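Local coordinates for protein glycerol Dehydrogenase (Unidentified, PDB 5XN8) that probably catalyses the metal- and NAD-dependent oxidation of glycerol to dihydroxyacetone, letting bacteria use glycerol as a carbon source without oxygen, at residues Gln6-Tyr11 against Ser241-Glu246; Tyr11-Asp16 against Arg232-Asn237; Pro110-Pro115 against Met149-Thr154; Trp176-Ala181 against Ser248-Ala253; Glu215-Ala220 against Asp228-Ile233. All coordinates share one frame; numbering follows the deposited sequence.

Contact 1 (Gln6-Tyr11 against Ser241-Glu246); sequences QSPGKY and SGIGFE
Ile243 of helix 228-247 drives its terminal methyl against the extended backbone of Gln6 to Pro8, and this is the tight part of a contact that joins the N-terminal nucleotide-binding domain to the helical domain. Ile243 CD1 lies 3.3 Å from the carbonyl oxygen Gln6 O. Two looser partners follow on this segment: Ser7 OG at 3.7 Å from Ile243 CD1, and the ring carbon Pro8 CD at 4.2 Å from the same methyl. The methyl thus meets two oxygens and the proline ring together. Ser7 OG is hydrogen-bonded to Tyr239, one turn earlier in the same helix. The other half is slacker and polar. Gln6 has CG between its own backbone N and carbonyl carbon (chi1 59°) and is extended beyond it, which carries the amide to Glu246. The two side chains cross at about a right angle, their amide and carboxylate planes 60° apart. Gln6 NE2 is 3.4 Å from Glu246 OE1, and Gln6 CG lies 3.5 Å from the same oxygen. On the more open side, beyond Pro8, the chain, partly exposed at Gly9 and Lys10, draws away from helix 228-247; Gln6, Lys10 and Tyr11 pair in an antiparallel ladder with the second subunit, whose Lys10 bonds Gln6 OE1. Asn146 donates to Glu246 OE1 and accepts a weak bond from Gln6 NE2, while Glu246, beside Ser125 of the probable NAD site, takes the backbone N-H of Ala126 on OE2. A buried carboxylate accepting N-H groups on both oxygens is consistent with its being ionised.

Contact 2 (Tyr11-Asp16 against Arg232-Asn237); sequences YLQGPD and RIIEAN
Ile234 and Glu235 present one side of helix 228-247 to Tyr11 and Gln13 of strand 10-14, joining the all-helical domain to the first strand of the parallel sheet in the Rossmann-like nucleotide-binding domain. Strand and helix run nearly antiparallel, at 155°, and the 9.7 Å between their axes is bridged by side chains. Ile234 comes first along the helix. Its CG2 branch, anti to the backbone N, reaches the end of the Gln13 amide, 3.8 Å from OE1, while its other branch packs on Met152 and on Thr154 at the start of helix 154-158. Glu235 follows, and here the backbone itself is touched: Gln13 OE1 sits 3.6 Å from Glu235 CA and equally near its CB, and the phenol oxygen Tyr11 OH is 3.7 Å from the same CA. The carboxylate belongs to the subunit interface: its two oxygens accept the backbone N-H groups of Glu197 and Ala198 of the second subunit. Tyr11 and Gln13 both have CG anti to the backbone N, and with one residue between them their side chains leave the same face of the strand and meet again at their tips. The Tyr11 hydroxyl gives its proton to Gln13 OE1 over a short 2.5 Å, lying in the carbonyl plane with a C=O...O angle of 149°, and Gln13 NE2 donates in turn to the carbonyl oxygen of Glu231.

Contact 3 (Pro110-Pro115 against Met149-Thr154); sequences PVVVIP and MVVMDT
Met149, Val151 and Pro115 lose the most surface where strand 149-153 lies beside strand 111-115. Met149 begins the pairing with its backbone: its N-H reaches Val111 O in the carbonyl plane, and Met149 O accepts from Val113 N over 3.0 Å, the donor tilted 31° out of the carbonyl plane. Its side chain runs alongside Val112, with Met149 CB 4.1 Å from Val112 CG1, before the thioether turns off toward Leu12. Val151 stands on the same face of the sheet. Its CG2 is 3.9 Å from Val112 CG1, and its CB lies by Ile114 CG1, while its N-H donates to Val113 O. This is the parallel sheet of the Rossmann-like domain, in which strand 149-153 separates strand 10-14 from strand 111-115, the strand leading to Thr116 of the likely NAD site. On the opposite face Val113 CG2 meets Val150 CG2 at 3.7 Å. Farther along, the ring of Pro115 crosses the Met152 side chain at about a right angle, with Pro115 CG 3.6 Å from Met152 SD. Proline has no N-H to continue the ladder; a modelled water sits between Pro115 O, Val151 O and Asp153 N.

Contact 4 (Trp176-Ala181 against Ser248-Ala253); sequences WFEAKA and SGLAAA
Glu178 is the first residue of Trp176-Ala181 to meet Ser248-Ala253, and it carries the largest share of the contact. Its CG is anti to the carbonyl carbon (chi1 -63°), which lays the side chain alongside the loop, with CB close to Gly249 O and the carboxylate beside Ala251. The backbone N-H of Ala251 points almost straight at Glu178 OE2, 3.0 Å from N to O and 165° at the hydrogen, coming from above the carboxylate plane, 50° out of it. Ala253 closes over the same group, its CB 3.5 Å from Glu178 OE2. The other oxygen, OE1, is hydrogen-bonded to His254 ND1 and to Ser174. Since His254 is a ligand of the zinc ion, together with Asp171 and His271, Glu178 is a second-shell carboxylate of the metal site of this member of the iron-containing alcohol dehydrogenase family; its bonds would position the imidazole and tie down the loop just before helix 252-260, where Ala251 holds the N-cap position. Next in the chain, Ala179 sets its methyl against the Ser248 side chain, 3.5 Å from CB to CB. Its backbone lies close to Gly249, whose positive phi would jam any CB against the preceding carbonyl oxygen, so that a glycine is called for where the loop leaves helix 228-247. Two residues on, Ala181 CB packs against Ala251 CB at 4.2 Å, with Met339 packing against both.

Contact 5 (Glu215-Ala220 against Asp228-Ile233); sequences EKARLA and DALERI
While Ala217 packs on Ala229, the guanidinium of Arg218, on the same helix as Ala217, has the carboxylate of Glu215 at its edge, in its own plane. The grip is side-on: Arg218 NH2 bonds Glu215 OE2 at 2.9 Å in a salt bridge, while NE donates to OE1, both on the syn side. Both side chains start out away from helix 228-247 and take no part in the contact. On the second helix, Arg232 NE makes a salt bridge with Asp228 OD2, one turn earlier. The contact itself is small and apolar. Ala217 CB sits 3.5 Å from Ala229 O and the same distance from Ile233 CG1, with Leu230 CA at 3.8 Å from it, and Lys216 CB meets Ala229 CB at 3.6 Å. The small side chains of Ala217 and Ala229 let the axes come within 7.6 Å, crossing at -111°. Helices 197-223 and 228-247 are thus consecutive helices joined by a short loop and meeting at a corner. Leu230 and Arg218 continue onto helix 162-185, and Arg218 also touches helix 290-303; Lys216 NZ reaches out of the chain to Ser288 and Asn287 of the third subunit.

Overall arrangement
From the N terminus, contacts 1 and 2 open one after the other on strand 10-14 and the residues just before it, and both close late, on helix 228-247, so contact 2 lies within the wide loop of contact 1. Contact 3 opens and closes inside both, pairing two strands of the sheet to which strand 10-14 belongs. Contact 4 opens on helix 162-185 and closes just past helix 228-247, so it crosses contacts 1 and 2. Contact 5 closes a short loop between consecutive helices within contact 4 and ends on the same helix turns as contact 2, with which it shares Arg232 and Ile233. Helix 228-247 thus ties the nucleotide-binding sheet to the metal-binding helical domain.

Contact 1 (Gln6-Tyr11 against Ser241-Glu246)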
# COMPACT_ATOMS: atom_id res chain seq x y z
N GLN A 6 -0.94 -11.46 36.90
CA GLN A 6 -1.98 -11.96 37.80
C GLN A 6 -3.36 -11.58 37.30
O GLN A 6 -3.51 -10.71 36.45
CB GLN A 6 -1.74 -11.53 39.26
CG GLN A 6 -1.67 -10.04 39.56
CD GLN A 6 -1.34 -9.78 41.03
OE1 GLN A 6 -0.22 -10.06 41.50
NE2 GLN A 6 -2.32 -9.28 41.77
N SER A 7 -4.36 -12.30 37.80
CA SER A 7 -5.72 -12.17 37.32
C SER A 7 -6.71 -12.58 38.40
O SER A 7 -6.36 -13.38 39.28
CB SER A 7 -5.91 -13.05 36.07
OG SER A 7 -7.17 -12.82 35.45
N PRO A 8 -7.94 -12.03 38.36
CA PRO A 8 -9.00 -12.64 39.16
C PRO A 8 -9.33 -14.02 38.60
O PRO A 8 -9.27 -14.21 37.38
CB PRO A 8 -10.19 -11.69 38.95
CG PRO A 8 -9.91 -11.05 37.63
CD PRO A 8 -8.43 -10.85 37.63
N GLY A 9 -9.66 -14.97 39.47
CA GLY A 9 -10.00 -16.35 39.08
C GLY A 9 -11.01 -16.45 37.94
O GLY A 9 -10.78 -17.21 37.00
N LYS A 10 -12.10 -15.69 38.03
CA LYS A 10 -13.15 -15.68 37.00
C LYS A 10 -13.71 -14.27 36.81
O LYS A 10 -13.89 -13.54 37.78
CB LYS A 10 -14.30 -16.63 37.37
CG LYS A 10 -13.97 -18.10 37.23
CD LYS A 10 -15.21 -18.97 37.16
CE LYS A 10 -14.87 -20.42 37.42
NZ LYS A 10 -14.53 -20.70 38.85
N TYR A 11 -13.98 -13.92 35.56
CA TYR A 11 -14.58 -12.63 35.21
C TYR A 11 -15.83 -12.92 34.38
O TYR A 11 -15.73 -13.54 33.34
CB TYR A 11 -13.56 -11.77 34.47
CG TYR A 11 -14.14 -10.52 33.84
CD1 TYR A 11 -14.23 -9.33 34.55
CD2 TYR A 11 -14.59 -10.54 32.52
CE1 TYR A 11 -14.75 -8.19 33.97
CE2 TYR A 11 -15.14 -9.41 31.95
CZ TYR A 11 -15.21 -8.24 32.68
OH TYR A 11 -15.75 -7.10 32.10
N SER A 241 -8.18 -3.15 30.92
CA SER A 241 -7.46 -2.06 31.58
C SER A 241 -6.90 -2.53 32.92
O SER A 241 -5.79 -2.15 33.30
CB SER A 241 -8.37 -0.84 31.76
OG SER A 241 -7.67 0.26 32.32
N GLY A 242 -7.68 -3.35 33.63
CA GLY A 242 -7.29 -3.92 34.92
C GLY A 242 -6.06 -4.81 34.92
O GLY A 242 -5.17 -4.65 35.76
N ILE A 243 -6.03 -5.77 33.99
CA ILE A 243 -4.83 -6.62 33.79
C ILE A 243 -3.70 -5.73 33.28
O ILE A 243 -2.56 -5.88 33.70
CB ILE A 243 -5.08 -7.77 32.77
CG1 ILE A 243 -6.18 -8.74 33.24
CG2 ILE A 243 -3.79 -8.54 32.48
CD1 ILE A 243 -5.90 -9.48 34.52
N GLY A 244 -4.03 -4.80 32.39
CA GLY A 244 -3.07 -3.85 31.84
C GLY A 244 -2.28 -3.04 32.86
O GLY A 244 -1.07 -2.97 32.76
N PHE A 245 -2.95 -2.43 33.84
CA PHE A 245 -2.24 -1.56 34.79
C PHE A 245 -1.48 -2.36 35.86
O PHE A 245 -0.35 -2.00 36.23
CB PHE A 245 -3.17 -0.47 35.38
CG PHE A 245 -3.79 -0.82 36.72
CD1 PHE A 245 -3.09 -0.63 37.90
CD2 PHE A 245 -5.10 -1.30 36.79
CE1 PHE A 245 -3.66 -0.93 39.13
CE2 PHE A 245 -5.67 -1.61 38.01
CZ PHE A 245 -4.96 -1.43 39.19
N GLU A 246 -2.10 -3.43 36.35
CA GLU A 246 -1.55 -4.19 37.47
C GLU A 246 -0.38 -5.08 37.08
O GLU A 246 0.58 -5.20 37.85
CB GLU A 246 -2.65 -5.05 38.12
CG GLU A 246 -2.22 -5.72 39.42
CD GLU A 246 -3.36 -6.45 40.09
OE1 GLU A 246 -3.97 -7.35 39.45
OE2 GLU A 246 -3.65 -6.13 41.26

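Contact 2 (Tyr11-Asp16 against Arg232-Asn237)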
# COMPACT_ATOMS: atom_id res chain seq x y z
N TYR A 11 -13.98 -13.92 35.56
CA TYR A 11 -14.58 -12.63 35.21
C TYR A 11 -15.83 -12.92 34.38
O TYR A 11 -15.73 -13.54 33.34
CB TYR A 11 -13.56 -11.77 34.47
CG TYR A 11 -14.14 -10.52 33.84
CD1 TYR A 11 -14.23 -9.33 34.55
CD2 TYR A 11 -14.59 -10.54 32.52
CE1 TYR A 11 -14.75 -8.19 33.97
CE2 TYR A 11 -15.14 -9.41 31.95
CZ TYR A 11 -15.21 -8.24 32.68
OH TYR A 11 -15.75 -7.10 32.10
N LEU A 12 -16.99 -12.49 34.87
CA LEU A 12 -18.28 -12.75 34.21
C LEU A 12 -18.86 -11.44 33.70
O LEU A 12 -18.77 -10.42 34.38
CB LEU A 12 -19.27 -13.37 35.19
CG LEU A 12 -19.10 -14.84 35.58
CD1 LEU A 12 -17.91 -15.03 36.50
CD2 LEU A 12 -20.38 -15.33 36.23
N GLN A 13 -19.50 -11.48 32.54
CA GLN A 13 -20.08 -10.27 31.95
C GLN A 13 -21.22 -10.56 30.98
O GLN A 13 -21.07 -11.33 30.07
CB GLN A 13 -19.00 -9.47 31.23
CG GLN A 13 -19.51 -8.17 30.64
CD GLN A 13 -18.49 -7.53 29.74
OE1 GLN A 13 -17.35 -7.31 30.15
NE2 GLN A 13 -18.87 -7.26 28.49
N GLY A 14 -22.34 -9.87 31.18
CA GLY A 14 -23.49 -9.96 30.27
C GLY A 14 -24.77 -9.44 30.91
O GLY A 14 -24.76 -9.00 32.06
N PRO A 15 -25.88 -9.49 30.16
CA PRO A 15 -27.19 -9.18 30.74
C PRO A 15 -27.53 -10.12 31.90
O PRO A 15 -27.29 -11.32 31.79
CB PRO A 15 -28.15 -9.40 29.57
CG PRO A 15 -27.33 -9.12 28.36
CD PRO A 15 -25.95 -9.63 28.69
N ASP A 16 -28.04 -9.55 32.99
CA ASP A 16 -28.51 -10.32 34.16
C ASP A 16 -27.41 -11.16 34.85
O ASP A 16 -27.71 -12.15 35.50
CB ASP A 16 -29.70 -11.21 33.78
CG ASP A 16 -30.83 -10.42 33.13
OD1 ASP A 16 -31.32 -9.44 33.73
OD2 ASP A 16 -31.22 -10.78 31.99
N ARG A 232 -18.16 -4.52 24.72
CA ARG A 232 -16.72 -4.44 24.42
C ARG A 232 -16.02 -3.38 25.26
O ARG A 232 -14.90 -3.59 25.73
CB ARG A 232 -16.46 -4.14 22.94
CG ARG A 232 -17.02 -5.11 21.92
CD ARG A 232 -16.35 -6.47 21.95
NE ARG A 232 -17.02 -7.42 21.04
CZ ARG A 232 -16.84 -7.48 19.71
NH1 ARG A 232 -16.01 -6.65 19.07
NH2 ARG A 232 -17.51 -8.38 19.01
N ILE A 233 -16.68 -2.24 25.44
CA ILE A 233 -16.14 -1.13 26.23
C ILE A 233 -16.13 -1.41 27.73
O ILE A 233 -15.20 -1.02 28.41
CB ILE A 233 -16.86 0.21 25.89
CG1 ILE A 233 -16.44 0.69 24.50
CG2 ILE A 233 -16.60 1.31 26.94
CD1 ILE A 233 -15.03 1.24 24.39
N ILE A 234 -17.16 -2.09 28.23
CA ILE A 234 -17.19 -2.53 29.64
C ILE A 234 -16.04 -3.52 29.92
O ILE A 234 -15.45 -3.49 31.00
CB ILE A 234 -18.56 -3.15 30.02
CG1 ILE A 234 -19.62 -2.04 30.09
CG2 ILE A 234 -18.49 -3.87 31.37
CD1 ILE A 234 -21.04 -2.56 30.13
N GLU A 235 -15.73 -4.38 28.96
CA GLU A 235 -14.60 -5.32 29.09
C GLU A 235 -13.27 -4.58 29.02
O GLU A 235 -12.36 -4.86 29.80
CB GLU A 235 -14.66 -6.39 28.01
CG GLU A 235 -13.68 -7.54 28.24
CD GLU A 235 -13.46 -8.42 27.03
OE1 GLU A 235 -14.34 -8.45 26.15
OE2 GLU A 235 -12.40 -9.09 26.97
N ALA A 236 -13.16 -3.66 28.05
CA ALA A 236 -12.00 -2.78 27.95
C ALA A 236 -11.76 -2.02 29.25
O ALA A 236 -10.64 -2.03 29.78
CB ALA A 236 -12.18 -1.80 26.79
N ASN A 237 -12.81 -1.39 29.76
CA ASN A 237 -12.76 -0.58 30.99
C ASN A 237 -12.43 -1.37 32.25
O ASN A 237 -11.88 -0.80 33.20
CB ASN A 237 -14.10 0.16 31.22
CG ASN A 237 -14.29 1.35 30.30
OD1 ASN A 237 -13.50 1.58 29.37
ND2 ASN A 237 -15.34 2.13 30.57

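Contact 3 (Pro110-Pro115 against Met149-Thr154)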
# COMPACT_ATOMS: atom_id res chain seq x y z
N PRO A 110 -13.04 -16.06 50.24
CA PRO A 110 -13.21 -15.70 48.83
C PRO A 110 -14.05 -14.43 48.66
O PRO A 110 -14.93 -14.15 49.48
CB PRO A 110 -13.92 -16.91 48.23
CG PRO A 110 -14.66 -17.50 49.38
CD PRO A 110 -13.77 -17.31 50.56
N VAL A 111 -13.76 -13.69 47.59
CA VAL A 111 -14.33 -12.37 47.35
C VAL A 111 -15.03 -12.37 45.99
O VAL A 111 -14.48 -12.84 45.00
CB VAL A 111 -13.24 -11.28 47.34
CG1 VAL A 111 -13.82 -9.91 46.99
CG2 VAL A 111 -12.51 -11.25 48.67
N VAL A 112 -16.24 -11.82 45.96
CA VAL A 112 -16.96 -11.54 44.73
C VAL A 112 -17.19 -10.04 44.69
O VAL A 112 -17.66 -9.46 45.68
CB VAL A 112 -18.33 -12.25 44.70
CG1 VAL A 112 -19.06 -11.96 43.39
CG2 VAL A 112 -18.16 -13.75 44.92
N VAL A 113 -16.85 -9.40 43.57
CA VAL A 113 -17.11 -7.97 43.38
C VAL A 113 -18.10 -7.80 42.23
O VAL A 113 -17.94 -8.41 41.18
CB VAL A 113 -15.83 -7.13 43.16
CG1 VAL A 113 -15.04 -7.02 44.47
CG2 VAL A 113 -14.94 -7.69 42.07
N ILE A 114 -19.12 -6.98 42.45
CA ILE A 114 -20.19 -6.76 41.48
C ILE A 114 -20.33 -5.25 41.24
O ILE A 114 -21.20 -4.62 41.82
CB ILE A 114 -21.53 -7.38 41.94
CG1 ILE A 114 -21.33 -8.82 42.44
CG2 ILE A 114 -22.57 -7.35 40.82
CD1 ILE A 114 -22.61 -9.57 42.74
N PRO A 115 -19.46 -4.68 40.38
CA PRO A 115 -19.59 -3.27 40.03
C PRO A 115 -20.90 -2.97 39.30
O PRO A 115 -21.21 -3.62 38.30
CB PRO A 115 -18.40 -3.01 39.09
CG PRO A 115 -17.43 -4.10 39.38
CD PRO A 115 -18.26 -5.28 39.75
N MET A 149 -14.02 -13.66 42.05
CA MET A 149 -14.96 -13.41 40.95
C MET A 149 -15.19 -11.92 40.73
O MET A 149 -15.21 -11.14 41.70
CB MET A 149 -16.30 -14.07 41.23
CG MET A 149 -16.31 -15.57 41.08
SD MET A 149 -17.95 -16.24 41.43
CE MET A 149 -18.83 -15.72 39.96
N VAL A 150 -15.38 -11.54 39.46
CA VAL A 150 -15.75 -10.19 39.06
C VAL A 150 -16.97 -10.32 38.16
O VAL A 150 -16.90 -10.95 37.12
CB VAL A 150 -14.62 -9.47 38.29
CG1 VAL A 150 -15.08 -8.10 37.79
CG2 VAL A 150 -13.36 -9.34 39.15
N VAL A 151 -18.10 -9.73 38.57
CA VAL A 151 -19.38 -9.92 37.90
C VAL A 151 -19.92 -8.59 37.40
O VAL A 151 -20.22 -7.69 38.19
CB VAL A 151 -20.40 -10.59 38.84
CG1 VAL A 151 -21.63 -11.05 38.06
CG2 VAL A 151 -19.76 -11.78 39.56
N MET A 152 -20.05 -8.48 36.07
CA MET A 152 -20.44 -7.24 35.42
C MET A 152 -21.81 -7.43 34.77
O MET A 152 -21.92 -8.05 33.72
CB MET A 152 -19.39 -6.87 34.36
CG MET A 152 -17.95 -6.85 34.87
SD MET A 152 -17.65 -5.54 36.07
CE MET A 152 -17.71 -4.08 35.04
N ASP A 153 -22.85 -6.93 35.43
CA ASP A 153 -24.19 -6.96 34.88
C ASP A 153 -24.36 -5.72 34.02
O ASP A 153 -24.55 -4.61 34.54
CB ASP A 153 -25.27 -7.02 35.98
CG ASP A 153 -26.66 -7.34 35.42
OD1 ASP A 153 -26.96 -6.95 34.27
OD2 ASP A 153 -27.44 -7.99 36.12
N THR A 154 -24.31 -5.93 32.71
CA THR A 154 -24.30 -4.83 31.75
C THR A 154 -25.67 -4.18 31.56
O THR A 154 -25.75 -3.08 31.02
CB THR A 154 -23.78 -5.31 30.39
OG1 THR A 154 -24.63 -6.35 29.91
CG2 THR A 154 -22.34 -5.84 30.52
O HOH W 1 -22.37 -5.78 37.71

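Contact 4 (Trp176-Ala181 against Ser248-Ala253)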
# COMPACT_ATOMS: atom_id res chain seq x y z
N TRP A 176 -2.59 1.55 27.82
CA TRP A 176 -1.57 1.26 26.78
C TRP A 176 -0.32 2.13 26.91
O TRP A 176 0.79 1.63 26.75
CB TRP A 176 -2.16 1.43 25.37
CG TRP A 176 -1.13 1.49 24.30
CD1 TRP A 176 -0.90 2.53 23.46
CD2 TRP A 176 -0.15 0.49 23.97
NE1 TRP A 176 0.14 2.24 22.62
CE2 TRP A 176 0.62 1.00 22.92
CE3 TRP A 176 0.14 -0.78 24.48
CZ2 TRP A 176 1.68 0.27 22.34
CZ3 TRP A 176 1.18 -1.51 23.91
CH2 TRP A 176 1.94 -0.98 22.85
N PHE A 177 -0.50 3.42 27.18
CA PHE A 177 0.62 4.35 27.16
C PHE A 177 1.55 4.18 28.36
O PHE A 177 2.78 4.28 28.22
CB PHE A 177 0.14 5.78 27.06
CG PHE A 177 -0.57 6.06 25.76
CD1 PHE A 177 0.16 6.23 24.60
CD2 PHE A 177 -1.94 6.09 25.70
CE1 PHE A 177 -0.48 6.46 23.40
CE2 PHE A 177 -2.59 6.32 24.49
CZ PHE A 177 -1.86 6.52 23.34
N GLU A 178 0.96 3.91 29.52
CA GLU A 178 1.71 3.62 30.74
C GLU A 178 2.28 2.21 30.77
O GLU A 178 3.39 1.98 31.28
CB GLU A 178 0.81 3.82 31.96
CG GLU A 178 0.31 5.25 32.14
CD GLU A 178 -0.54 5.41 33.37
OE1 GLU A 178 -1.70 4.99 33.36
OE2 GLU A 178 -0.05 5.99 34.34
N ALA A 179 1.52 1.25 30.26
CA ALA A 179 2.01 -0.13 30.13
C ALA A 179 3.23 -0.13 29.23
O ALA A 179 4.30 -0.58 29.65
CB ALA A 179 0.93 -1.03 29.57
N LYS A 180 3.07 0.43 28.03
CA LYS A 180 4.15 0.48 27.01
C LYS A 180 5.39 1.25 27.49
O LYS A 180 6.51 0.90 27.12
CB LYS A 180 3.62 1.08 25.70
CG LYS A 180 4.58 1.11 24.52
CD LYS A 180 5.17 -0.26 24.23
CE LYS A 180 5.79 -0.33 22.84
NZ LYS A 180 7.10 0.38 22.76
N ALA A 181 5.18 2.27 28.32
CA ALA A 181 6.28 3.04 28.92
C ALA A 181 7.03 2.24 29.99
O ALA A 181 8.25 2.39 30.13
CB ALA A 181 5.75 4.33 29.52
N SER A 248 1.15 -4.97 33.72
CA SER A 248 2.06 -4.32 32.76
C SER A 248 2.70 -3.08 33.38
O SER A 248 3.92 -2.93 33.31
CB SER A 248 1.33 -4.00 31.45
OG SER A 248 2.14 -4.31 30.32
N GLY A 249 1.90 -2.19 33.98
CA GLY A 249 2.40 -1.08 34.81
C GLY A 249 1.71 0.27 34.65
O GLY A 249 1.14 0.57 33.58
N LEU A 250 1.77 1.08 35.72
CA LEU A 250 1.42 2.50 35.71
C LEU A 250 2.67 3.36 35.50
O LEU A 250 3.78 2.92 35.80
CB LEU A 250 0.82 2.93 37.06
CG LEU A 250 -0.42 2.20 37.58
CD1 LEU A 250 -0.64 2.56 39.05
CD2 LEU A 250 -1.63 2.57 36.76
N ALA A 251 2.48 4.59 35.03
CA ALA A 251 3.61 5.47 34.74
C ALA A 251 3.21 6.95 34.92
O ALA A 251 2.67 7.28 35.97
CB ALA A 251 4.21 5.15 33.37
N ALA A 252 3.45 7.82 33.93
CA ALA A 252 3.28 9.27 34.13
C ALA A 252 1.85 9.69 34.39
O ALA A 252 1.58 10.44 35.34
CB ALA A 252 3.81 10.03 32.93
N ALA A 253 0.93 9.21 33.55
CA ALA A 253 -0.48 9.63 33.60
C ALA A 253 -1.13 9.58 34.98
O ALA A 253 -1.84 10.51 35.38
CB ALA A 253 -1.30 8.82 32.61

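Contact 5 (Glu215-Ala220 against Asp228-Ile233)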
# COMPACT_ATOMS: atom_id res chain seq x y z
N GLU A 215 -17.32 5.37 20.85
CA GLU A 215 -18.42 6.24 20.47
C GLU A 215 -19.74 5.48 20.36
O GLU A 215 -20.77 5.95 20.86
CB GLU A 215 -18.08 6.99 19.18
CG GLU A 215 -19.07 8.07 18.74
CD GLU A 215 -19.31 9.17 19.78
OE1 GLU A 215 -18.52 9.31 20.74
OE2 GLU A 215 -20.30 9.90 19.64
N LYS A 216 -19.74 4.31 19.72
CA LYS A 216 -20.95 3.47 19.64
C LYS A 216 -21.47 3.09 21.02
O LYS A 216 -22.68 2.99 21.22
CB LYS A 216 -20.71 2.21 18.83
CG LYS A 216 -20.50 2.45 17.34
CD LYS A 216 -20.33 1.15 16.57
CE LYS A 216 -18.95 0.52 16.75
NZ LYS A 216 -18.91 -0.82 16.08
N ALA A 217 -20.54 2.85 21.95
CA ALA A 217 -20.88 2.51 23.33
C ALA A 217 -21.49 3.68 24.10
O ALA A 217 -22.51 3.51 24.79
CB ALA A 217 -19.65 2.01 24.06
N ARG A 218 -20.87 4.86 23.99
CA ARG A 218 -21.34 6.06 24.68
C ARG A 218 -22.78 6.42 24.35
O ARG A 218 -23.53 6.83 25.23
CB ARG A 218 -20.45 7.26 24.34
CG ARG A 218 -20.84 8.55 25.05
CD ARG A 218 -19.99 9.71 24.58
NE ARG A 218 -20.40 10.18 23.27
CZ ARG A 218 -21.46 10.95 23.03
NH1 ARG A 218 -22.26 11.37 24.02
NH2 ARG A 218 -21.73 11.30 21.77
N LEU A 219 -23.16 6.25 23.09
CA LEU A 219 -24.52 6.56 22.64
C LEU A 219 -25.53 5.54 23.14
O LEU A 219 -26.65 5.91 23.49
CB LEU A 219 -24.57 6.67 21.12
CG LEU A 219 -23.76 7.85 20.55
CD1 LEU A 219 -23.68 7.74 19.04
CD2 LEU A 219 -24.34 9.20 20.94
N ALA A 220 -25.15 4.26 23.15
CA ALA A 220 -25.95 3.21 23.77
C ALA A 220 -26.13 3.47 25.26
O ALA A 220 -27.23 3.33 25.79
CB ALA A 220 -25.29 1.85 23.56
N ASP A 228 -23.57 -4.50 21.76
CA ASP A 228 -22.29 -5.24 21.85
C ASP A 228 -21.08 -4.29 21.87
O ASP A 228 -20.01 -4.70 22.26
CB ASP A 228 -22.13 -6.31 20.76
CG ASP A 228 -21.36 -7.56 21.26
OD1 ASP A 228 -21.93 -8.34 22.06
OD2 ASP A 228 -20.18 -7.75 20.87
N ALA A 229 -21.25 -3.03 21.46
CA ALA A 229 -20.19 -2.01 21.60
C ALA A 229 -19.98 -1.62 23.06
O ALA A 229 -18.85 -1.40 23.51
CB ALA A 229 -20.54 -0.78 20.78
N LEU A 230 -21.08 -1.52 23.81
CA LEU A 230 -21.02 -1.29 25.25
C LEU A 230 -20.39 -2.49 25.97
O LEU A 230 -19.62 -2.30 26.92
CB LEU A 230 -22.42 -1.02 25.80
CG LEU A 230 -22.52 -0.66 27.29
CD1 LEU A 230 -21.76 0.63 27.58
CD2 LEU A 230 -23.97 -0.56 27.73
N GLU A 231 -20.72 -3.70 25.53
CA GLU A 231 -20.13 -4.92 26.11
C GLU A 231 -18.62 -4.91 25.92
O GLU A 231 -17.89 -5.25 26.84
CB GLU A 231 -20.73 -6.18 25.47
CG GLU A 231 -22.22 -6.42 25.74
CD GLU A 231 -22.52 -7.13 27.06
OE1 GLU A 231 -21.66 -7.86 27.59
OE2 GLU A 231 -23.66 -6.98 27.57
N ARG A 232 -18.16 -4.52 24.72
CA ARG A 232 -16.72 -4.44 24.42
C ARG A 232 -16.02 -3.38 25.26
O ARG A 232 -14.90 -3.59 25.73
CB ARG A 232 -16.46 -4.14 22.94
CG ARG A 232 -17.02 -5.11 21.92
CD ARG A 232 -16.35 -6.47 21.95
NE ARG A 232 -17.02 -7.42 21.04
CZ ARG A 232 -16.84 -7.48 19.71
NH1 ARG A 232 -16.01 -6.65 19.07
NH2 ARG A 232 -17.51 -8.38 19.01
N ILE A 233 -16.68 -2.24 25.44
CA ILE A 233 -16.14 -1.13 26.23
C ILE A 233 -16.13 -1.41 27.73
O ILE A 233 -15.20 -1.02 28.41
CB ILE A 233 -16.86 0.21 25.89
CG1 ILE A 233 -16.44 0.69 24.50
CG2 ILE A 233 -16.60 1.31 26.94
CD1 ILE A 233 -15.03 1.24 24.39